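Local coordinates for lysine cyclodeaminase (Streptomyces pristinaespiralis, PDB 5YU3), which catalyses the NAD-dependent cyclisation of L-lysine to L-pipecolic acid with loss of ammonia, and also recognises L-ornithine and L-2,4-diaminobutyric acid, at residues L117-T122 / A150-H155; G123-V128 / S297-T302; A174-F179 / V190-P195; L163-V168 / A199-V204. One frame throughout, in Å; residues are numbered along the deposited sequence.

Contact 1: L117-T122 / A150-H155. With NAD (nicotinamide-adenine-dinucleotide), chain F; PRO (proline), chain G.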
# COMPACT_ATOMS: atom_id res chain seq x y z
N LEU A 117 -5.39 -16.35 4.64
CA LEU A 117 -5.80 -16.11 3.26
C LEU A 117 -4.65 -16.31 2.27
O LEU A 117 -4.85 -16.90 1.20
CB LEU A 117 -6.38 -14.68 3.15
CG LEU A 117 -6.86 -14.12 1.81
CD1 LEU A 117 -7.92 -13.05 2.04
CD2 LEU A 117 -5.70 -13.52 1.00
N THR A 118 -3.46 -15.81 2.60
CA THR A 118 -2.32 -15.96 1.69
C THR A 118 -1.98 -17.43 1.50
O THR A 118 -1.80 -17.91 0.37
CB THR A 118 -1.09 -15.19 2.20
OG1 THR A 118 -1.35 -13.77 2.17
CG2 THR A 118 0.15 -15.47 1.33
N ALA A 119 -1.93 -18.18 2.61
CA ALA A 119 -1.62 -19.60 2.52
C ALA A 119 -2.68 -20.34 1.71
O ALA A 119 -2.35 -21.23 0.92
CB ALA A 119 -1.49 -20.20 3.93
N LEU A 120 -3.96 -19.98 1.89
CA LEU A 120 -5.03 -20.64 1.16
C LEU A 120 -4.93 -20.39 -0.33
O LEU A 120 -5.00 -21.33 -1.13
CB LEU A 120 -6.39 -20.17 1.68
CG LEU A 120 -6.70 -20.61 3.12
CD1 LEU A 120 -8.04 -20.02 3.59
CD2 LEU A 120 -6.71 -22.13 3.24
N ARG A 121 -4.81 -19.11 -0.75
CA ARG A 121 -4.86 -18.86 -2.19
C ARG A 121 -3.57 -19.29 -2.88
O ARG A 121 -3.59 -19.53 -4.10
CB ARG A 121 -5.20 -17.38 -2.48
CG ARG A 121 -4.29 -16.30 -1.89
CD ARG A 121 -2.94 -16.24 -2.61
NE ARG A 121 -2.42 -14.89 -2.76
CZ ARG A 121 -1.15 -14.61 -3.04
NH1 ARG A 121 -0.24 -15.59 -3.16
NH2 ARG A 121 -0.77 -13.34 -3.19
N THR A 122 -2.47 -19.41 -2.14
CA THR A 122 -1.22 -19.87 -2.72
C THR A 122 -1.26 -21.38 -2.97
O THR A 122 -0.81 -21.85 -4.02
CB THR A 122 -0.05 -19.50 -1.81
OG1 THR A 122 -0.08 -18.08 -1.59
CG2 THR A 122 1.29 -19.86 -2.43
N ALA A 150 4.12 -24.98 2.63
CA ALA A 150 4.09 -26.41 2.33
C ALA A 150 2.83 -27.06 2.87
O ALA A 150 2.31 -28.00 2.26
CB ALA A 150 5.34 -27.08 2.91
N VAL A 151 2.30 -26.55 3.98
CA VAL A 151 1.07 -27.12 4.54
C VAL A 151 -0.08 -26.98 3.56
O VAL A 151 -0.78 -27.96 3.26
CB VAL A 151 0.74 -26.47 5.90
CG1 VAL A 151 -0.61 -26.97 6.45
CG2 VAL A 151 1.88 -26.73 6.90
N THR A 152 -0.28 -25.78 3.01
CA THR A 152 -1.41 -25.61 2.10
C THR A 152 -1.10 -26.09 0.68
O THR A 152 -2.04 -26.38 -0.06
CB THR A 152 -1.89 -24.16 2.06
OG1 THR A 152 -0.77 -23.29 1.89
CG2 THR A 152 -2.63 -23.80 3.37
N GLN A 153 0.18 -26.18 0.30
CA GLN A 153 0.52 -26.86 -0.95
C GLN A 153 0.05 -28.31 -0.91
O GLN A 153 -0.66 -28.77 -1.81
CB GLN A 153 2.03 -26.80 -1.21
CG GLN A 153 2.59 -25.39 -1.50
CD GLN A 153 2.07 -24.83 -2.81
OE1 GLN A 153 2.21 -25.45 -3.86
NE2 GLN A 153 1.46 -23.64 -2.75
N LEU A 154 0.43 -29.03 0.15
CA LEU A 154 -0.00 -30.42 0.30
C LEU A 154 -1.52 -30.51 0.39
O LEU A 154 -2.15 -31.33 -0.29
CB LEU A 154 0.65 -31.04 1.53
CG LEU A 154 0.02 -32.38 1.95
CD1 LEU A 154 0.12 -33.39 0.82
CD2 LEU A 154 0.69 -32.91 3.18
N HIS A 155 -2.15 -29.62 1.17
CA HIS A 155 -3.59 -29.72 1.35
C HIS A 155 -4.32 -29.49 0.03
O HIS A 155 -5.14 -30.32 -0.39
CB HIS A 155 -4.05 -28.72 2.42
CG HIS A 155 -5.53 -28.75 2.64
ND1 HIS A 155 -6.26 -27.63 2.98
CD2 HIS A 155 -6.41 -29.78 2.58
CE1 HIS A 155 -7.53 -27.97 3.11
NE2 HIS A 155 -7.65 -29.26 2.87
PA NAD F . 8.47 -20.47 6.03
O1A NAD F . 9.57 -19.71 6.71
O2A NAD F . 7.25 -20.91 6.82
O5B NAD F . 9.10 -21.82 5.42
C5B NAD F . 10.22 -21.75 4.54
C4B NAD F . 11.03 -23.03 4.77
O4B NAD F . 12.07 -23.11 3.80
C3B NAD F . 11.72 -23.02 6.13
O3B NAD F . 11.28 -24.16 6.91
C2B NAD F . 13.20 -23.12 5.79
O2B NAD F . 13.95 -23.91 6.70
C1B NAD F . 13.16 -23.77 4.43
N9A NAD F . 14.36 -23.61 3.58
C8A NAD F . 15.18 -22.54 3.48
N7A NAD F . 16.17 -22.79 2.56
C5A NAD F . 15.96 -24.04 2.08
C6A NAD F . 16.60 -24.94 1.10
N6A NAD F . 17.70 -24.55 0.42
N1A NAD F . 16.04 -26.15 0.90
C2A NAD F . 14.94 -26.58 1.56
N3A NAD F . 14.31 -25.82 2.47
C4A NAD F . 14.77 -24.57 2.76
O3 NAD F . 7.99 -19.57 4.77
PN NAD F . 6.73 -19.82 3.82
O1N NAD F . 6.53 -21.31 3.66
O2N NAD F . 5.59 -18.96 4.32
O5D NAD F . 7.21 -19.17 2.43
C5D NAD F . 8.16 -19.86 1.61
C4D NAD F . 8.36 -19.06 0.32
O4D NAD F . 7.11 -18.91 -0.36
C3D NAD F . 8.86 -17.65 0.59
O3D NAD F . 9.78 -17.28 -0.45
C2D NAD F . 7.61 -16.81 0.44
O2D NAD F . 7.89 -15.43 0.17
C1D NAD F . 6.95 -17.53 -0.71
N1N NAD F . 5.53 -17.24 -0.90
C2N NAD F . 5.05 -17.26 -2.15
C3N NAD F . 3.71 -16.99 -2.40
C7N NAD F . 3.22 -17.04 -3.81
O7N NAD F . 2.13 -16.59 -4.10
N7N NAD F . 4.00 -17.63 -4.73
C4N NAD F . 2.84 -16.74 -1.34
C5N NAD F . 3.36 -16.76 -0.05
C6N NAD F . 4.72 -17.02 0.16
N PRO G . 4.82 -13.16 -2.39
CA PRO G . 3.78 -13.20 -1.23
C PRO G . 2.36 -12.88 -1.76
O PRO G . 1.56 -12.56 -0.86
CB PRO G . 4.23 -12.33 -0.41
CG PRO G . 5.83 -12.50 -0.52
CD PRO G . 6.06 -13.20 -1.59
OXT PRO G . 2.01 -12.97 -2.99
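T152 and Q153 reach from helix 148-160, which follows the glycine-rich turn of the Rossmann-type NAD domain, to backbone carbonyls of helix 115-133. The two helix segments cross at -38°, their axes 8.4 Å apart at closest approach.

Two side-chain hydrogen bonds join them. T152 OG1 donates to A119 O at 2.8 Å, coming in above the carbonyl plane. OG1 lies between the backbone N and the carbonyl carbon (chi1 48°), which turns it to the neighbouring helix. The second bond, from Q153 NE2 to T122 O, is weak; the same amide makes firmer use of its oxygen, OE1, toward S126 OG.

Apolar contact is slight: A119 CB rests against CG2 of T152, 3.8 Å away, while Y341 of the second subunit packs on T152 and L120.

Another face of helix 115-133 meets the ligands. T122 OG1 donates to T118 O and accepts from R121 NH1, so it helps fix the guanidinium, whose NE is also paired with D308. At the edge of that group, NH1 makes a weak bond to the nicotinamide O7N of NAD, and NH2 grips proline OXT at 2.8 Å with an N-H...O angle of 154°.

Contact 2: G123-V128 / S297-T302. With NA (sodium ion), chain E; NAD (nicotinamide-adenine-dinucleotide), chain F.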
# COMPACT_ATOMS: atom_id res chain seq x y z
N GLY A 123 -1.81 -22.14 -2.02
CA GLY A 123 -2.11 -23.53 -2.29
C GLY A 123 -3.10 -23.68 -3.43
O GLY A 123 -2.92 -24.53 -4.32
N ALA A 124 -4.15 -22.86 -3.44
CA ALA A 124 -5.17 -22.96 -4.48
C ALA A 124 -4.58 -22.72 -5.86
O ALA A 124 -4.93 -23.42 -6.82
CB ALA A 124 -6.31 -21.98 -4.22
N ALA A 125 -3.68 -21.74 -5.99
CA ALA A 125 -3.12 -21.44 -7.30
C ALA A 125 -2.31 -22.62 -7.82
O ALA A 125 -2.41 -22.98 -9.00
CB ALA A 125 -2.26 -20.18 -7.23
N SER A 126 -1.50 -23.24 -6.95
CA SER A 126 -0.79 -24.46 -7.34
C SER A 126 -1.75 -25.56 -7.75
O SER A 126 -1.48 -26.32 -8.69
CB SER A 126 0.11 -24.93 -6.20
OG SER A 126 1.23 -24.08 -6.01
N ALA A 127 -2.90 -25.67 -7.06
CA ALA A 127 -3.88 -26.69 -7.42
C ALA A 127 -4.48 -26.42 -8.79
O ALA A 127 -4.69 -27.35 -9.57
CB ALA A 127 -4.99 -26.75 -6.36
N VAL A 128 -4.78 -25.15 -9.10
CA VAL A 128 -5.27 -24.81 -10.44
C VAL A 128 -4.26 -25.19 -11.50
O VAL A 128 -4.60 -25.80 -12.53
CB VAL A 128 -5.62 -23.31 -10.52
CG1 VAL A 128 -5.98 -22.91 -11.95
CG2 VAL A 128 -6.77 -22.99 -9.58
N SER A 297 6.93 -29.74 -16.77
CA SER A 297 6.26 -28.45 -16.70
C SER A 297 6.61 -27.75 -15.39
O SER A 297 6.87 -28.39 -14.36
CB SER A 297 4.72 -28.59 -16.85
OG SER A 297 4.19 -29.55 -15.93
N VAL A 298 6.61 -26.42 -15.43
CA VAL A 298 6.85 -25.60 -14.25
C VAL A 298 5.80 -24.51 -14.22
O VAL A 298 5.60 -23.81 -15.22
CB VAL A 298 8.25 -24.97 -14.26
CG1 VAL A 298 8.37 -23.93 -13.13
CG2 VAL A 298 9.33 -26.04 -14.13
N PHE A 299 5.12 -24.38 -13.08
CA PHE A 299 4.26 -23.23 -12.80
C PHE A 299 5.08 -22.28 -11.94
O PHE A 299 5.43 -22.61 -10.80
CB PHE A 299 2.98 -23.67 -12.08
CG PHE A 299 2.19 -22.53 -11.44
CD1 PHE A 299 1.96 -21.34 -12.13
CD2 PHE A 299 1.65 -22.67 -10.17
CE1 PHE A 299 1.22 -20.29 -11.56
CE2 PHE A 299 0.90 -21.64 -9.58
CZ PHE A 299 0.69 -20.44 -10.28
N ASP A 300 5.44 -21.14 -12.52
CA ASP A 300 6.22 -20.11 -11.84
C ASP A 300 5.25 -19.20 -11.09
O ASP A 300 4.62 -18.32 -11.68
CB ASP A 300 7.05 -19.32 -12.85
CG ASP A 300 8.10 -18.46 -12.18
OD1 ASP A 300 8.33 -18.63 -10.96
OD2 ASP A 300 8.72 -17.62 -12.87
N SER A 301 5.14 -19.42 -9.78
CA SER A 301 4.17 -18.74 -8.93
C SER A 301 4.87 -17.61 -8.17
O SER A 301 5.89 -17.84 -7.50
CB SER A 301 3.53 -19.72 -7.95
OG SER A 301 2.55 -19.09 -7.13
N THR A 302 4.34 -16.40 -8.30
CA THR A 302 4.81 -15.26 -7.54
C THR A 302 3.73 -14.66 -6.65
O THR A 302 4.08 -13.95 -5.70
CB THR A 302 5.35 -14.16 -8.46
OG1 THR A 302 4.29 -13.67 -9.30
CG2 THR A 302 6.48 -14.71 -9.33
NA NA E . 8.40 -18.60 -8.15
PA NAD F . 8.47 -20.47 6.03
O1A NAD F . 9.57 -19.71 6.71
O2A NAD F . 7.25 -20.91 6.82
O5B NAD F . 9.10 -21.82 5.42
C5B NAD F . 10.22 -21.75 4.54
C4B NAD F . 11.03 -23.03 4.77
O4B NAD F . 12.07 -23.11 3.80
C3B NAD F . 11.72 -23.02 6.13
O3B NAD F . 11.28 -24.16 6.91
C2B NAD F . 13.20 -23.12 5.79
O2B NAD F . 13.95 -23.91 6.70
C1B NAD F . 13.16 -23.77 4.43
N9A NAD F . 14.36 -23.61 3.58
C8A NAD F . 15.18 -22.54 3.48
N7A NAD F . 16.17 -22.79 2.56
C5A NAD F . 15.96 -24.04 2.08
C6A NAD F . 16.60 -24.94 1.10
N6A NAD F . 17.70 -24.55 0.42
N1A NAD F . 16.04 -26.15 0.90
C2A NAD F . 14.94 -26.58 1.56
N3A NAD F . 14.31 -25.82 2.47
C4A NAD F . 14.77 -24.57 2.76
O3 NAD F . 7.99 -19.57 4.77
PN NAD F . 6.73 -19.82 3.82
O1N NAD F . 6.53 -21.31 3.66
O2N NAD F . 5.59 -18.96 4.32
O5D NAD F . 7.21 -19.17 2.43
C5D NAD F . 8.16 -19.86 1.61
C4D NAD F . 8.36 -19.06 0.32
O4D NAD F . 7.11 -18.91 -0.36
C3D NAD F . 8.86 -17.65 0.59
O3D NAD F . 9.78 -17.28 -0.45
C2D NAD F . 7.61 -16.81 0.44
O2D NAD F . 7.89 -15.43 0.17
C1D NAD F . 6.95 -17.53 -0.71
N1N NAD F . 5.53 -17.24 -0.90
C2N NAD F . 5.05 -17.26 -2.15
C3N NAD F . 3.71 -16.99 -2.40
C7N NAD F . 3.22 -17.04 -3.81
O7N NAD F . 2.13 -16.59 -4.10
N7N NAD F . 4.00 -17.63 -4.73
C4N NAD F . 2.84 -16.74 -1.34
C5N NAD F . 3.36 -16.76 -0.05
C6N NAD F . 4.72 -17.02 0.16
O HOH W 1 1.25 -21.19 -5.97
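The backbones of S126 and F299 come no nearer than 7.5 Å between CA atoms, the closest such pair between helix segment 123-128 and strand 297-300, so the gap is closed by the F299 side chain, which reaches the helix backbone, and by one water.

The F299 ring does most of the touching. Its CG is anti to the backbone N (chi1 166°), and this carries CE2 to the helix, 3.6 Å from A125 O and 4.2 Å from A125 CB. The carbonyl meets the ring obliquely, and the neighbouring S126 backbone comes up against the same corner. Within its own segment F299 is covered on one face by S301 CB, placed toward the rim of the ring. H229, N231 and L279 pack around it too.

Strand 297-300 belongs to the parallel sheet of the Rossmann-type domain, between strands 229-232 and 252-255. The chain leaves its C-terminal end toward the cofactor, as is usual for this fold, and here also meets a sodium ion. The ion is bound by D300 OD1 (2.8 Å) and S301 O (2.7 Å), joined by the carbonyl oxygens of A232 and G234.

S301 OG points the other way, to the nicotinamide, and accepts a hydrogen bond of 3.2 Å from N7N of NAD. It is also linked by a 2.7 Å bond to a water, which in turn donates to S126 OG at 2.9 Å. With Q153 as its other partner, S126 carries this polar chain from the cofactor amide to helix 148-160. T302 O, one residue on, bonds to R49 NH1 and weakly to the N atom of the bound proline.

Contact 3: A174-F179 / V190-P195. With NAD (nicotinamide-adenine-dinucleotide), chain F.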
# COMPACT_ATOMS: atom_id res chain seq x y z
N ALA A 174 14.56 -29.77 12.31
CA ALA A 174 13.35 -29.61 13.12
C ALA A 174 12.12 -29.36 12.26
O ALA A 174 11.03 -29.86 12.57
CB ALA A 174 13.54 -28.45 14.10
N HIS A 175 12.27 -28.59 11.18
CA HIS A 175 11.12 -28.22 10.35
C HIS A 175 10.65 -29.37 9.47
O HIS A 175 9.45 -29.51 9.23
CB HIS A 175 11.45 -27.00 9.50
CG HIS A 175 11.69 -25.76 10.29
ND1 HIS A 175 11.79 -24.51 9.71
CD2 HIS A 175 11.83 -25.57 11.63
CE1 HIS A 175 11.99 -23.61 10.66
NE2 HIS A 175 12.02 -24.22 11.83
N ARG A 176 11.56 -30.21 8.99
CA ARG A 176 11.11 -31.36 8.21
C ARG A 176 10.54 -32.45 9.11
O ARG A 176 9.63 -33.17 8.71
CB ARG A 176 12.26 -31.90 7.35
CG ARG A 176 13.45 -32.44 8.11
CD ARG A 176 14.59 -32.78 7.14
NE ARG A 176 15.72 -33.42 7.82
CZ ARG A 176 16.97 -32.94 7.83
NH1 ARG A 176 17.27 -31.80 7.23
NH2 ARG A 176 17.91 -33.62 8.48
N GLU A 177 11.05 -32.57 10.34
CA GLU A 177 10.55 -33.61 11.24
C GLU A 177 9.17 -33.27 11.80
O GLU A 177 8.40 -34.18 12.12
CB GLU A 177 11.55 -33.86 12.37
CG GLU A 177 12.70 -34.77 11.90
CD GLU A 177 13.99 -34.55 12.68
OE1 GLU A 177 15.08 -34.71 12.08
OE2 GLU A 177 13.92 -34.24 13.89
N SER A 178 8.83 -31.99 11.91
CA SER A 178 7.52 -31.60 12.40
C SER A 178 6.45 -31.60 11.32
O SER A 178 5.27 -31.41 11.64
CB SER A 178 7.57 -30.21 13.04
OG SER A 178 7.74 -29.21 12.04
N PHE A 179 6.83 -31.80 10.05
CA PHE A 179 5.85 -31.61 8.99
C PHE A 179 4.76 -32.67 9.04
O PHE A 179 3.58 -32.36 8.82
CB PHE A 179 6.52 -31.60 7.61
CG PHE A 179 5.56 -31.28 6.50
CD1 PHE A 179 5.01 -30.01 6.39
CD2 PHE A 179 5.15 -32.27 5.62
CE1 PHE A 179 4.10 -29.71 5.40
CE2 PHE A 179 4.24 -31.99 4.61
CZ PHE A 179 3.71 -30.70 4.50
N VAL A 190 3.55 -39.02 5.01
CA VAL A 190 4.71 -38.16 4.84
C VAL A 190 5.97 -38.95 5.13
O VAL A 190 6.04 -39.65 6.15
CB VAL A 190 4.62 -36.92 5.74
CG1 VAL A 190 5.97 -36.21 5.84
CG2 VAL A 190 3.52 -35.99 5.24
N GLU A 191 6.96 -38.83 4.26
CA GLU A 191 8.25 -39.47 4.42
C GLU A 191 9.33 -38.44 4.12
O GLU A 191 9.27 -37.76 3.09
CB GLU A 191 8.38 -40.68 3.48
CG GLU A 191 9.75 -41.30 3.43
CD GLU A 191 9.79 -42.52 2.52
OE1 GLU A 191 10.85 -43.17 2.46
OE2 GLU A 191 8.76 -42.83 1.88
N ILE A 192 10.29 -38.29 5.04
CA ILE A 192 11.41 -37.40 4.78
C ILE A 192 12.33 -38.04 3.75
O ILE A 192 12.62 -39.24 3.81
CB ILE A 192 12.16 -37.08 6.09
CG1 ILE A 192 11.23 -36.32 7.05
CG2 ILE A 192 13.43 -36.29 5.81
CD1 ILE A 192 11.79 -36.16 8.45
N ALA A 193 12.77 -37.24 2.77
CA ALA A 193 13.59 -37.76 1.68
C ALA A 193 14.46 -36.64 1.15
O ALA A 193 14.03 -35.48 1.08
CB ALA A 193 12.72 -38.35 0.56
N GLU A 194 15.70 -36.98 0.80
CA GLU A 194 16.62 -35.96 0.32
C GLU A 194 16.20 -35.47 -1.06
O GLU A 194 15.50 -36.17 -1.80
CB GLU A 194 18.05 -36.51 0.32
CG GLU A 194 18.77 -36.15 1.62
CD GLU A 194 20.06 -36.90 1.82
OE1 GLU A 194 20.87 -36.97 0.87
OE2 GLU A 194 20.26 -37.43 2.93
N PRO A 195 16.60 -34.25 -1.43
CA PRO A 195 16.10 -33.67 -2.68
C PRO A 195 16.35 -34.52 -3.91
O PRO A 195 15.49 -34.56 -4.81
CB PRO A 195 16.84 -32.33 -2.75
CG PRO A 195 17.26 -32.05 -1.23
CD PRO A 195 17.37 -33.22 -0.64
PA NAD F . 8.47 -20.47 6.03
O1A NAD F . 9.57 -19.71 6.71
O2A NAD F . 7.25 -20.91 6.82
O5B NAD F . 9.10 -21.82 5.42
C5B NAD F . 10.22 -21.75 4.54
C4B NAD F . 11.03 -23.03 4.77
O4B NAD F . 12.07 -23.11 3.80
C3B NAD F . 11.72 -23.02 6.13
O3B NAD F . 11.28 -24.16 6.91
C2B NAD F . 13.20 -23.12 5.79
O2B NAD F . 13.95 -23.91 6.70
C1B NAD F . 13.16 -23.77 4.43
N9A NAD F . 14.36 -23.61 3.58
C8A NAD F . 15.18 -22.54 3.48
N7A NAD F . 16.17 -22.79 2.56
C5A NAD F . 15.96 -24.04 2.08
C6A NAD F . 16.60 -24.94 1.10
N6A NAD F . 17.70 -24.55 0.42
N1A NAD F . 16.04 -26.15 0.90
C2A NAD F . 14.94 -26.58 1.56
N3A NAD F . 14.31 -25.82 2.47
C4A NAD F . 14.77 -24.57 2.76
O3 NAD F . 7.99 -19.57 4.77
PN NAD F . 6.73 -19.82 3.82
O1N NAD F . 6.53 -21.31 3.66
O2N NAD F . 5.59 -18.96 4.32
O5D NAD F . 7.21 -19.17 2.43
C5D NAD F . 8.16 -19.86 1.61
C4D NAD F . 8.36 -19.06 0.32
O4D NAD F . 7.11 -18.91 -0.36
C3D NAD F . 8.86 -17.65 0.59
O3D NAD F . 9.78 -17.28 -0.45
C2D NAD F . 7.61 -16.81 0.44
O2D NAD F . 7.89 -15.43 0.17
C1D NAD F . 6.95 -17.53 -0.71
N1N NAD F . 5.53 -17.24 -0.90
C2N NAD F . 5.05 -17.26 -2.15
C3N NAD F . 3.71 -16.99 -2.40
C7N NAD F . 3.22 -17.04 -3.81
O7N NAD F . 2.13 -16.59 -4.10
N7N NAD F . 4.00 -17.63 -4.73
C4N NAD F . 2.84 -16.74 -1.34
C5N NAD F . 3.36 -16.76 -0.05
C6N NAD F . 4.72 -17.02 0.16
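I192 projects from strand 189-192 against R176 and E177 of the short helix 173-177, and V190, two residues earlier on the same side of the strand, meets F179.

These are van der Waals contacts, without a hydrogen bond between the segments. The two branches of I192 divide the work. CD1, at the end of an extended chain (chi2 170°), sits 3.7 Å from R176 O and 3.8 Å from E177 CG, while CG2 lies 3.9 Å from R176 CD, the two side chains crossing at about a right angle. V190 CG1 meets the edge of the F179 ring 4.0 Å from CD2, near its plane, and CG2 is also close to CD2 and CE2. F179 is buried, with A150, V151 and L154 of helix 148-160 also around it, whereas I192 lies at the exposed end of the contact.

The polar groups look elsewhere. R176 NH1 bonds to D170 O and its guanidinium makes a cation-pi contact with W169. H175 ND1 donates to O3B, on the adenosine ribose of NAD, at 2.9 Å and nearly straight (169°), with the oxygen at the ring edge.

Strand 165-169, the helical stretch after it and the parallel neighbour 189-192 form a beta-alpha-beta crossover. Its first turn holds D170, itself hydrogen-bonded to NAD, as is typical of the adenosine-binding half of a Rossmann fold.

Contact 4: L163-V168 / A199-V204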
# COMPACT_ATOMS: atom_id res chain seq x y z
N LEU A 163 -3.29 -38.12 -4.41
CA LEU A 163 -2.00 -38.26 -3.76
C LEU A 163 -2.06 -39.32 -2.67
O LEU A 163 -2.98 -39.33 -1.84
CB LEU A 163 -1.55 -36.94 -3.15
CG LEU A 163 -1.30 -35.78 -4.12
CD1 LEU A 163 -0.76 -34.59 -3.35
CD2 LEU A 163 -0.34 -36.18 -5.23
N GLN A 164 -1.07 -40.22 -2.67
CA GLN A 164 -0.96 -41.23 -1.63
C GLN A 164 0.22 -41.00 -0.70
O GLN A 164 0.19 -41.51 0.43
CB GLN A 164 -0.83 -42.62 -2.26
CG GLN A 164 -2.11 -43.06 -2.97
CD GLN A 164 -3.12 -43.66 -2.01
OE1 GLN A 164 -4.32 -43.71 -2.30
NE2 GLN A 164 -2.64 -44.13 -0.86
N ARG A 165 1.23 -40.25 -1.11
CA ARG A 165 2.36 -40.01 -0.23
C ARG A 165 3.03 -38.71 -0.61
O ARG A 165 2.91 -38.22 -1.74
CB ARG A 165 3.37 -41.17 -0.27
CG ARG A 165 4.11 -41.28 -1.57
CD ARG A 165 5.17 -42.38 -1.49
NE ARG A 165 5.90 -42.50 -2.74
CZ ARG A 165 7.10 -43.08 -2.85
NH1 ARG A 165 7.69 -43.58 -1.77
NH2 ARG A 165 7.70 -43.14 -4.03
N ALA A 166 3.74 -38.14 0.36
CA ALA A 166 4.52 -36.93 0.18
C ALA A 166 5.93 -37.20 0.67
O ALA A 166 6.13 -37.61 1.82
CB ALA A 166 3.90 -35.75 0.95
N LEU A 167 6.91 -36.99 -0.22
CA LEU A 167 8.33 -37.05 0.10
C LEU A 167 8.83 -35.63 0.32
O LEU A 167 8.69 -34.79 -0.58
CB LEU A 167 9.11 -37.72 -1.03
CG LEU A 167 8.68 -39.11 -1.50
CD1 LEU A 167 9.55 -39.56 -2.67
CD2 LEU A 167 8.78 -40.12 -0.35
N VAL A 168 9.38 -35.34 1.50
CA VAL A 168 9.57 -33.95 1.91
C VAL A 168 10.98 -33.70 2.43
O VAL A 168 11.62 -34.57 3.04
CB VAL A 168 8.51 -33.53 2.97
CG1 VAL A 168 7.13 -33.92 2.51
CG2 VAL A 168 8.81 -34.14 4.33
N ALA A 199 13.42 -35.60 -6.47
CA ALA A 199 13.49 -35.37 -7.92
C ALA A 199 13.24 -36.66 -8.69
O ALA A 199 12.50 -36.66 -9.69
CB ALA A 199 14.84 -34.77 -8.28
N ALA A 200 13.81 -37.78 -8.23
CA ALA A 200 13.68 -39.03 -8.97
C ALA A 200 12.28 -39.63 -8.88
O ALA A 200 11.83 -40.28 -9.83
CB ALA A 200 14.71 -40.05 -8.48
N GLU A 201 11.58 -39.45 -7.75
CA GLU A 201 10.39 -40.25 -7.48
C GLU A 201 9.07 -39.49 -7.54
O GLU A 201 8.03 -40.13 -7.66
CB GLU A 201 10.51 -40.91 -6.10
CG GLU A 201 11.48 -42.09 -6.08
CD GLU A 201 11.57 -42.78 -4.73
OE1 GLU A 201 12.69 -43.18 -4.34
OE2 GLU A 201 10.53 -42.95 -4.06
N ALA A 202 9.08 -38.16 -7.49
CA ALA A 202 7.83 -37.42 -7.39
C ALA A 202 7.15 -37.28 -8.74
O ALA A 202 7.80 -37.14 -9.79
CB ALA A 202 8.06 -36.04 -6.78
N ASP A 203 5.81 -37.30 -8.72
CA ASP A 203 5.00 -36.95 -9.88
C ASP A 203 4.74 -35.45 -9.98
O ASP A 203 4.62 -34.91 -11.08
CB ASP A 203 3.65 -37.67 -9.83
CG ASP A 203 3.80 -39.18 -9.80
OD1 ASP A 203 4.45 -39.72 -10.73
OD2 ASP A 203 3.28 -39.81 -8.85
N VAL A 204 4.64 -34.78 -8.84
CA VAL A 204 4.46 -33.34 -8.78
C VAL A 204 5.29 -32.84 -7.60
O VAL A 204 5.42 -33.54 -6.60
CB VAL A 204 2.96 -32.98 -8.65
CG1 VAL A 204 2.31 -33.82 -7.57
CG2 VAL A 204 2.76 -31.48 -8.38
O HOH W 2 7.07 -42.41 -6.81
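R165 and E201 form a salt bridge between strand 165-169 and the last turn of helix 195-201. NH2 donates to OE2 at 2.8 Å, with a bent N-H...O angle of 136°, and meets the anti lone pair, the one turned away from the other carboxylate oxygen. The guanidinium and carboxylate planes are 23° apart, but a single N-H joins them and OE2 stands off the guanidinium plane.

A water makes a second link: it accepts from R165 NH2 at 2.9 Å, in the plane of the guanidinium, and donates to E201 O at 2.6 Å. The same glutamate thus holds NH2 through its side chain and, by way of the water, its backbone. R165 NE is taken by T140 OG1. The other carboxylate oxygen, E201 OE1, pairs with R197 NE, so the carboxylate probably eases the closeness of two arginines.

L167 packs beneath this polar layer. Its CD1 lies 4.2 Å from the guanidinium plane of R165, over the centre of one face, and 3.8 Å from E201 CB. Further along, L163 CD2 touches V204 CG1 at 4.3 Å, and both residues also rest on L141.

Helix 195-201 leads from edge strand 189-192 back over strands 165-169 and 140-144 to strand 204-207, the long crossover between the two halves of a Rossmann fold.

How the contacts relate
Contacts 1 and 2 use successive stretches of helix 115-133, their centres 11 Å apart, and Q153 OE1 to S126 OG (2.7 Å) ties them together. Both contribute to the pocket of NAD and proline, probably the active site: contact 1 brings R121 to proline and contact 2 two of the four sodium ligands, with the nicotinamide touched by both. Contact 3 lies about 22 Å from contact 2, centre to centre, at the adenosine end of the same NAD. F179 connects it to contact 1, with CZ 3.8 Å from A150 O. Contact 4 makes no ligand contact; it adjoins contact 3 through the neighbouring strands 165-169 and 189-192, where E191 N probably bonds to A166 O (2.9 Å).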